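Local atomic coordinates of Baccell_00856 (Bacteroides cellulosilyticus DSM 14838, PDB entry 5MVH), a protein that is a beta-propeller glycoside hydrolase of a gut Bacteroides, probably a rhamnosidase that cleaves rhamnose-containing glycans. Residues W301-Q305 with M306-R310; E389-K392 with Q393-L397. All blocks are in the same frame, centred on the assembly; numbering follows the deposited sequence.

Contact 1. Residues W301-Q305 with M306-R310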
ATOM      1  N   TRP A 301     -10.754 -12.376   4.128  1.00 12.50           N
ATOM      2  CA  TRP A 301      -9.825 -12.727   5.198  1.00 12.50           C
ATOM      3  C   TRP A 301      -9.850 -14.207   5.509  1.00 12.96           C
ATOM      4  O   TRP A 301     -10.823 -14.871   5.196  1.00 11.99           O
ATOM      5  CB  TRP A 301     -10.105 -11.930   6.468  1.00 13.29           C
ATOM      6  CG  TRP A 301     -11.272 -12.379   7.344  1.00 13.67           C
ATOM      7  CD1 TRP A 301     -11.185 -13.076   8.537  1.00 14.21           C
ATOM      8  CD2 TRP A 301     -12.666 -12.094   7.152  1.00 14.20           C
ATOM      9  NE1 TRP A 301     -12.437 -13.262   9.072  1.00 14.46           N
ATOM     10  CE2 TRP A 301     -13.367 -12.683   8.236  1.00 14.73           C
ATOM     11  CE3 TRP A 301     -13.402 -11.432   6.151  1.00 14.39           C
ATOM     12  CZ2 TRP A 301     -14.772 -12.617   8.352  1.00 14.47           C
ATOM     13  CZ3 TRP A 301     -14.799 -11.372   6.264  1.00 14.24           C
ATOM     14  CH2 TRP A 301     -15.466 -11.964   7.366  1.00 14.26           C
ATOM     15  N   HIS A 302      -8.751 -14.679   6.084  1.00 12.52           N
ATOM     16  CA  HIS A 302      -8.612 -16.080   6.500  1.00 13.14           C
ATOM     17  C   HIS A 302      -8.480 -16.045   7.996  1.00 14.12           C
ATOM     18  O   HIS A 302      -7.638 -15.311   8.538  1.00 15.20           O
ATOM     19  CB  HIS A 302      -7.379 -16.723   5.891  1.00 12.54           C
ATOM     20  CG  HIS A 302      -7.332 -18.209   6.027  1.00 11.91           C
ATOM     21  ND1 HIS A 302      -6.742 -18.849   7.093  1.00 12.01           N
ATOM     22  CD2 HIS A 302      -7.792 -19.184   5.213  1.00 11.83           C
ATOM     23  CE1 HIS A 302      -6.817 -20.153   6.917  1.00 12.11           C
ATOM     24  NE2 HIS A 302      -7.446 -20.382   5.779  1.00 11.53           N
ATOM     25  N   ASP A 303      -9.302 -16.834   8.676  1.00 14.17           N
ATOM     26  CA  ASP A 303      -9.367 -16.793  10.142  1.00 14.78           C
ATOM     27  C   ASP A 303      -8.535 -17.853  10.864  1.00 15.76           C
ATOM     28  O   ASP A 303      -8.717 -18.095  12.070  1.00 16.49           O
ATOM     29  CB  ASP A 303     -10.838 -16.846  10.588  1.00 15.03           C
ATOM     30  CG  ASP A 303     -11.532 -18.137  10.224  1.00 14.50           C
ATOM     31  OD1 ASP A 303     -10.852 -19.077   9.742  1.00 14.28           O
ATOM     32  OD2 ASP A 303     -12.764 -18.188  10.418  1.00 13.49           O
ATOM     33  N   GLY A 304      -7.626 -18.495  10.133  1.00 15.05           N
ATOM     34  CA  GLY A 304      -6.863 -19.622  10.642  1.00 15.20           C
ATOM     35  C   GLY A 304      -7.463 -20.965  10.241  1.00 15.04           C
ATOM     36  O   GLY A 304      -6.767 -21.980  10.274  1.00 15.73           O
ATOM     37  N   GLN A 305      -8.751 -20.979   9.913  1.00 15.29           N
ATOM     38  CA  GLN A 305      -9.462 -22.167   9.420  1.00 15.71           C
ATOM     39  C   GLN A 305      -9.958 -22.094   7.970  1.00 15.30           C
ATOM     40  O   GLN A 305      -9.921 -23.094   7.236  1.00 14.64           O
ATOM     41  CB  GLN A 305     -10.674 -22.448  10.339  1.00 16.75           C
ATOM     42  CG  GLN A 305     -10.293 -22.848  11.763  1.00 17.02           C
ATOM     43  CD  GLN A 305      -9.593 -24.184  11.831  1.00 17.52           C
ATOM     44  OE1 GLN A 305     -10.018 -25.143  11.203  1.00 18.53           O
ATOM     45  NE2 GLN A 305      -8.502 -24.245  12.571  1.00 16.81           N
ATOM     46  N   MET A 306     -10.501 -20.952   7.576  1.00 14.33           N
ATOM     47  CA  MET A 306     -11.107 -20.811   6.247  1.00 14.02           C
ATOM     48  C   MET A 306     -11.077 -19.378   5.775  1.00 13.18           C
ATOM     49  O   MET A 306     -10.894 -18.446   6.569  1.00 13.82           O
ATOM     50  CB  MET A 306     -12.582 -21.255   6.271  1.00 15.04           C
ATOM     51  CG  MET A 306     -13.410 -20.501   7.282  1.00 16.08           C
ATOM     52  SD  MET A 306     -15.102 -21.122   7.500  1.00 19.01           S
ATOM     53  CE  MET A 306     -15.782 -20.763   5.893  1.00 18.74           C
ATOM     54  N   TRP A 307     -11.338 -19.229   4.484  1.00 12.57           N
ATOM     55  CA  TRP A 307     -11.496 -17.928   3.830  1.00 12.46           C
ATOM     56  C   TRP A 307     -12.910 -17.404   3.977  1.00 12.60           C
ATOM     57  O   TRP A 307     -13.874 -18.163   3.893  1.00 12.52           O
ATOM     58  CB  TRP A 307     -11.144 -18.031   2.345  1.00 12.19           C
ATOM     59  CG  TRP A 307      -9.675 -18.143   2.118  1.00 12.12           C
ATOM     60  CD1 TRP A 307      -8.969 -19.258   1.787  1.00 12.39           C
ATOM     61  CD2 TRP A 307      -8.722 -17.089   2.250  1.00 12.11           C
ATOM     62  NE1 TRP A 307      -7.644 -18.967   1.673  1.00 12.70           N
ATOM     63  CE2 TRP A 307      -7.454 -17.639   1.961  1.00 12.04           C
ATOM     64  CE3 TRP A 307      -8.824 -15.722   2.538  1.00 12.00           C
ATOM     65  CZ2 TRP A 307      -6.288 -16.876   1.971  1.00 12.66           C
ATOM     66  CZ3 TRP A 307      -7.652 -14.950   2.563  1.00 12.05           C
ATOM     67  CH2 TRP A 307      -6.416 -15.515   2.279  1.00 12.12           C
ATOM     68  N   HIS A 308     -13.035 -16.097   4.145  1.00 12.71           N
ATOM     69  CA  HIS A 308     -14.321 -15.440   4.152  1.00 13.56           C
ATOM     70  C   HIS A 308     -14.277 -14.226   3.223  1.00 13.18           C
ATOM     71  O   HIS A 308     -13.232 -13.607   3.073  1.00 11.36           O
ATOM     72  CB  HIS A 308     -14.706 -14.922   5.534  1.00 14.39           C
ATOM     73  CG  HIS A 308     -14.685 -15.952   6.628  1.00 14.83           C
ATOM     74  ND1 HIS A 308     -15.746 -16.796   6.895  1.00 16.37           N
ATOM     75  CD2 HIS A 308     -13.727 -16.257   7.529  1.00 15.27           C
ATOM     76  CE1 HIS A 308     -15.435 -17.569   7.920  1.00 15.62           C
ATOM     77  NE2 HIS A 308     -14.209 -17.267   8.313  1.00 15.45           N
ATOM     78  N   ASN A 309     -15.422 -13.881   2.638  1.00 13.25           N
ATOM     79  CA  ASN A 309     -15.574 -12.550   2.020  1.00 14.45           C
ATOM     80  C   ASN A 309     -16.895 -11.931   2.437  1.00 14.35           C
ATOM     81  O   ASN A 309     -17.908 -12.636   2.576  1.00 14.64           O
ATOM     82  CB  ASN A 309     -15.417 -12.571   0.483  1.00 15.14           C
ATOM     83  CG  ASN A 309     -16.539 -13.296  -0.232  1.00 15.90           C
ATOM     84  OD1 ASN A 309     -16.607 -14.537  -0.238  1.00 17.45           O
ATOM     85  ND2 ASN A 309     -17.421 -12.536  -0.851  1.00 15.38           N
ATOM     86  N   ARG A 310     -16.881 -10.625   2.682  1.00 14.71           N
ATOM     87  CA  ARG A 310     -18.085  -9.888   3.079  1.00 16.55           C
ATOM     88  C   ARG A 310     -18.126  -8.515   2.440  1.00 15.34           C
ATOM     89  O   ARG A 310     -17.087  -7.867   2.226  1.00 13.20           O
ATOM     90  CB  ARG A 310     -18.172  -9.678   4.596  1.00 18.73           C
ATOM     91  CG  ARG A 310     -18.247 -10.941   5.426  1.00 21.32           C
ATOM     92  CD  ARG A 310     -19.618 -11.605   5.383  1.00 24.04           C
ATOM     93  NE  ARG A 310     -19.619 -12.825   6.197  1.00 26.45           N
ATOM     94  CZ  ARG A 310     -19.118 -14.005   5.825  1.00 27.92           C
ATOM     95  NH1 ARG A 310     -18.553 -14.166   4.639  1.00 28.42           N
ATOM     96  NH2 ARG A 310     -19.165 -15.048   6.662  1.00 30.15           N
TER
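D303 and H308 are joined side chain to side chain: H308 NE2 donates to D303 OD2 over 2.7 Å, almost straight at 170°. The acceptor lies in the imidazole plane, yet the ring N-H meets OD2 from above the carboxylate plane. The other oxygen, OD1, takes the backbone N of Q305 at 2.8 Å, which makes an Asx turn, and the backbone N of M306 at 2.9 Å; these two donors arrive from opposite faces of the carboxylate. Three bonds thus fix the rotation of the D303 carboxylate. This is the turn of the beta hairpin linking strands 296-302 and 307-311, the last two strands of a four-stranded antiparallel sheet, a blade of the beta-propeller. Next to the turn, D303 N binds M306 O, and W301 and H308 form a hydrogen-bonded antiparallel pair, N to O in both directions. On the sheet face carrying W301 and H308, the imidazole makes an offset stack with the six-membered indole ring. The W301 CG sits between its backbone N and carbonyl carbon (chi1 78°), which swings the indole across H308; there H308 CB stands over the ring, 3.4 Å from the six-ring centroid. The rings of W301 and Y282 meet nearly parallel. On the face carrying H302 and W307, the non-hydrogen-bonded pair, the H302 imidazole turns its edge to the W307 indole face at 68°, and H302 CB packs over the six-membered ring of W307. W307 NE1 is bonded to E256, on strand 256-259 of another sheet, so the hairpin is tied to the neighbouring blade. At the outer edge of the W301 ring, R310 CG lies near its plane, 3.5 Å from CH2.

Contact 2. Residues E389-K392 with Q393-L397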
ATOM      1  N   GLU A 389       3.779   1.095  10.707  1.00 13.32           N
ATOM      2  CA  GLU A 389       4.612   0.706  11.872  1.00 14.22           C
ATOM      3  C   GLU A 389       4.052   1.234  13.189  1.00 13.59           C
ATOM      4  O   GLU A 389       4.120   0.549  14.238  1.00 13.67           O
ATOM      5  CB  GLU A 389       6.061   1.128  11.630  1.00 14.33           C
ATOM      6  CG  GLU A 389       6.595   0.604  10.293  1.00 15.21           C
ATOM      7  CD  GLU A 389       6.334  -0.872  10.155  1.00 16.27           C
ATOM      8  OE1 GLU A 389       6.937  -1.596  10.964  1.00 15.83           O
ATOM      9  OE2 GLU A 389       5.501  -1.310   9.302  1.00 15.60           O
ATOM     10  N   LEU A 390       3.476   2.434  13.138  1.00 13.71           N
ATOM     11  CA  LEU A 390       2.740   2.988  14.294  1.00 13.51           C
ATOM     12  C   LEU A 390       1.602   2.082  14.757  1.00 13.56           C
ATOM     13  O   LEU A 390       1.395   1.906  15.963  1.00 14.36           O
ATOM     14  CB  LEU A 390       2.152   4.343  13.953  1.00 13.65           C
ATOM     15  CG  LEU A 390       1.526   5.102  15.123  1.00 13.72           C
ATOM     16  CD1 LEU A 390       2.554   5.299  16.236  1.00 13.65           C
ATOM     17  CD2 LEU A 390       1.017   6.439  14.629  1.00 13.79           C
ATOM     18  N   TRP A 391       0.870   1.520  13.807  1.00 12.88           N
ATOM     19  CA  TRP A 391      -0.222   0.646  14.128  1.00 12.70           C
ATOM     20  C   TRP A 391       0.329  -0.620  14.780  1.00 12.41           C
ATOM     21  O   TRP A 391      -0.163  -1.032  15.829  1.00 12.00           O
ATOM     22  CB  TRP A 391      -1.060   0.283  12.894  1.00 12.95           C
ATOM     23  CG  TRP A 391      -2.143  -0.666  13.258  1.00 13.39           C
ATOM     24  CD1 TRP A 391      -2.185  -2.019  13.014  1.00 13.69           C
ATOM     25  CD2 TRP A 391      -3.310  -0.364  14.007  1.00 13.19           C
ATOM     26  NE1 TRP A 391      -3.336  -2.554  13.515  1.00 13.47           N
ATOM     27  CE2 TRP A 391      -4.044  -1.561  14.135  1.00 13.73           C
ATOM     28  CE3 TRP A 391      -3.843   0.809  14.529  1.00 13.56           C
ATOM     29  CZ2 TRP A 391      -5.280  -1.610  14.779  1.00 14.07           C
ATOM     30  CZ3 TRP A 391      -5.053   0.765  15.172  1.00 13.57           C
ATOM     31  CH2 TRP A 391      -5.756  -0.447  15.311  1.00 14.11           C
ATOM     32  N   LYS A 392       1.358  -1.212  14.181  1.00 13.60           N
ATOM     33  CA  LYS A 392       1.997  -2.426  14.736  1.00 15.05           C
ATOM     34  C   LYS A 392       2.579  -2.242  16.140  1.00 16.99           C
ATOM     35  O   LYS A 392       2.395  -3.108  17.017  1.00 17.60           O
ATOM     36  CB  LYS A 392       3.153  -2.902  13.858  1.00 15.58           C
ATOM     37  CG  LYS A 392       2.724  -3.486  12.541  1.00 16.25           C
ATOM     38  CD  LYS A 392       3.927  -3.845  11.685  1.00 17.48           C
ATOM     39  CE  LYS A 392       3.570  -3.728  10.222  1.00 17.85           C
ATOM     40  NZ  LYS A 392       4.735  -3.944   9.305  1.00 19.19           N
ATOM     41  N   GLN A 393       3.302  -1.142  16.317  1.00 17.56           N
ATOM     42  CA  GLN A 393       4.055  -0.853  17.532  1.00 19.58           C
ATOM     43  C   GLN A 393       3.220  -0.193  18.662  1.00 19.63           C
ATOM     44  O   GLN A 393       3.531  -0.384  19.850  1.00 19.36           O
ATOM     45  CB  GLN A 393       5.257   0.032  17.190  1.00 20.87           C
ATOM     46  CG  GLN A 393       6.330  -0.693  16.395  1.00 22.19           C
ATOM     47  CD  GLN A 393       7.388   0.212  15.788  1.00 23.81           C
ATOM     48  OE1 GLN A 393       7.625   1.322  16.249  1.00 25.77           O
ATOM     49  NE2 GLN A 393       8.039  -0.272  14.730  1.00 23.59           N
ATOM     50  N   LYS A 394       2.197   0.584  18.298  1.00 18.22           N
ATOM     51  CA  LYS A 394       1.429   1.371  19.278  1.00 19.15           C
ATOM     52  C   LYS A 394      -0.095   1.295  19.159  1.00 17.61           C
ATOM     53  O   LYS A 394      -0.810   1.901  19.973  1.00 16.23           O
ATOM     54  CB  LYS A 394       1.888   2.832  19.228  1.00 20.72           C
ATOM     55  CG  LYS A 394       3.385   3.056  19.405  1.00 22.69           C
ATOM     56  CD  LYS A 394       3.688   4.478  19.864  1.00 26.15           C
ATOM     57  CE  LYS A 394       5.148   4.713  20.224  1.00 28.97           C
ATOM     58  NZ  LYS A 394       5.669   3.676  21.168  1.00 30.45           N
ATOM     59  N   ARG A 395      -0.616   0.553  18.173  1.00 16.19           N
ATOM     60  CA  ARG A 395      -2.063   0.511  17.910  1.00 15.67           C
ATOM     61  C   ARG A 395      -2.695   1.907  17.766  1.00 15.36           C
ATOM     62  O   ARG A 395      -3.809   2.170  18.243  1.00 13.83           O
ATOM     63  CB  ARG A 395      -2.795  -0.316  18.992  1.00 16.37           C
ATOM     64  CG  ARG A 395      -2.409  -1.775  18.959  1.00 17.18           C
ATOM     65  CD  ARG A 395      -3.186  -2.519  17.893  1.00 17.53           C
ATOM     66  NE  ARG A 395      -2.876  -3.949  17.875  1.00 17.78           N
ATOM     67  CZ  ARG A 395      -1.912  -4.548  17.177  1.00 19.31           C
ATOM     68  NH1 ARG A 395      -1.076  -3.865  16.400  1.00 19.88           N
ATOM     69  NH2 ARG A 395      -1.780  -5.873  17.254  1.00 20.39           N
ATOM     70  N   ARG A 396      -1.980   2.785  17.081  1.00 15.18           N
ATOM     71  CA  ARG A 396      -2.516   4.083  16.687  1.00 15.36           C
ATOM     72  C   ARG A 396      -2.530   4.144  15.163  1.00 14.47           C
ATOM     73  O   ARG A 396      -1.601   3.657  14.496  1.00 14.14           O
ATOM     74  CB  ARG A 396      -1.703   5.210  17.306  1.00 17.07           C
ATOM     75  CG  ARG A 396      -1.742   5.208  18.839  1.00 19.85           C
ATOM     76  CD  ARG A 396      -0.668   6.132  19.416  1.00 21.83           C
ATOM     77  NE  ARG A 396      -1.022   7.521  19.197  1.00 24.49           N
ATOM     78  CZ  ARG A 396      -0.219   8.579  19.372  1.00 28.96           C
ATOM     79  NH1 ARG A 396       1.052   8.450  19.763  1.00 30.70           N
ATOM     80  NH2 ARG A 396      -0.704   9.801  19.142  1.00 29.72           N
ATOM     81  N   LEU A 397      -3.612   4.689  14.631  1.00 13.38           N
ATOM     82  CA  LEU A 397      -3.851   4.733  13.209  1.00 13.36           C
ATOM     83  C   LEU A 397      -3.694   6.177  12.749  1.00 13.42           C
ATOM     84  O   LEU A 397      -4.497   7.036  13.113  1.00 14.43           O
ATOM     85  CB  LEU A 397      -5.254   4.219  12.876  1.00 13.03           C
ATOM     86  CG  LEU A 397      -5.667   4.314  11.397  1.00 13.01           C
ATOM     87  CD1 LEU A 397      -4.668   3.589  10.497  1.00 13.13           C
ATOM     88  CD2 LEU A 397      -7.078   3.751  11.179  1.00 13.01           C
TER
HETATM   89  O   HOH W   1       6.931  -2.545  13.409  1.00 34.32           O
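Side chains one turn apart pack together where L390 meets K394 and W391 meets R395, a local contact at the C-terminal end of helix 388-394 and the chain leaving it toward strand 397-402. E389 O receives Q393 N, and L390 O receives K394 N. The next carbonyl, W391 O, is gripped twice by one residue: R395 N reaches it at 2.9 Å and R395 NH1 at 3.0 Å, from opposite faces of the carbonyl plane. R395 has positive phi and leaves the helical path, while its side chain, bent at chi2 (-82°), folds back over the indole. R395 CD rides above one face of W391, 3.9 Å from CZ2, and the guanidinium lies 20° from the ring plane. Its NH2 forms a salt bridge with E204, and W391 NE1 binds V338 O on strand 335-339. The helix, the one helix of the chain, is thus anchored to the beta-propeller strands, and W391 and L397 both pack on V337 of that strand. CB of L397 meets the indole at CE3, 4.0 Å away. L390 carries its CG opposite the backbone N (chi1 -172°), which turns the branch toward R396, whose carbonyl O lies 3.5 Å from L390 CG; L390 CD1 packs along the aliphatic part of K394. On the E389 side, K392 NZ makes a salt bridge to the syn lone pair of E389 OE2 at 2.7 Å and also bonds V202 O. A water takes the N-H of Q393 NE2 and donates to E389 OE1 at 2.6 Å.

Following the chain from the N terminus, contact 1 comes first: strand 296-302 turns at 303-306 and returns as strand 307-311, closing a tight hairpin at the outer edge of its four-stranded sheet. The chain then builds the next sheet, strands 335-339 to 369-373, before reaching contact 2, where helix 388-394 ends and leads into strand 397-402. The two are in series, neither nesting nor crossing, with centres about 23 Å apart and nearest atoms about 14 Å apart. Contact 1 ties one blade to the neighbouring strand 256-259; contact 2 lies against strands 45-48, 141-148 and 335-339, which belong to three different sheets.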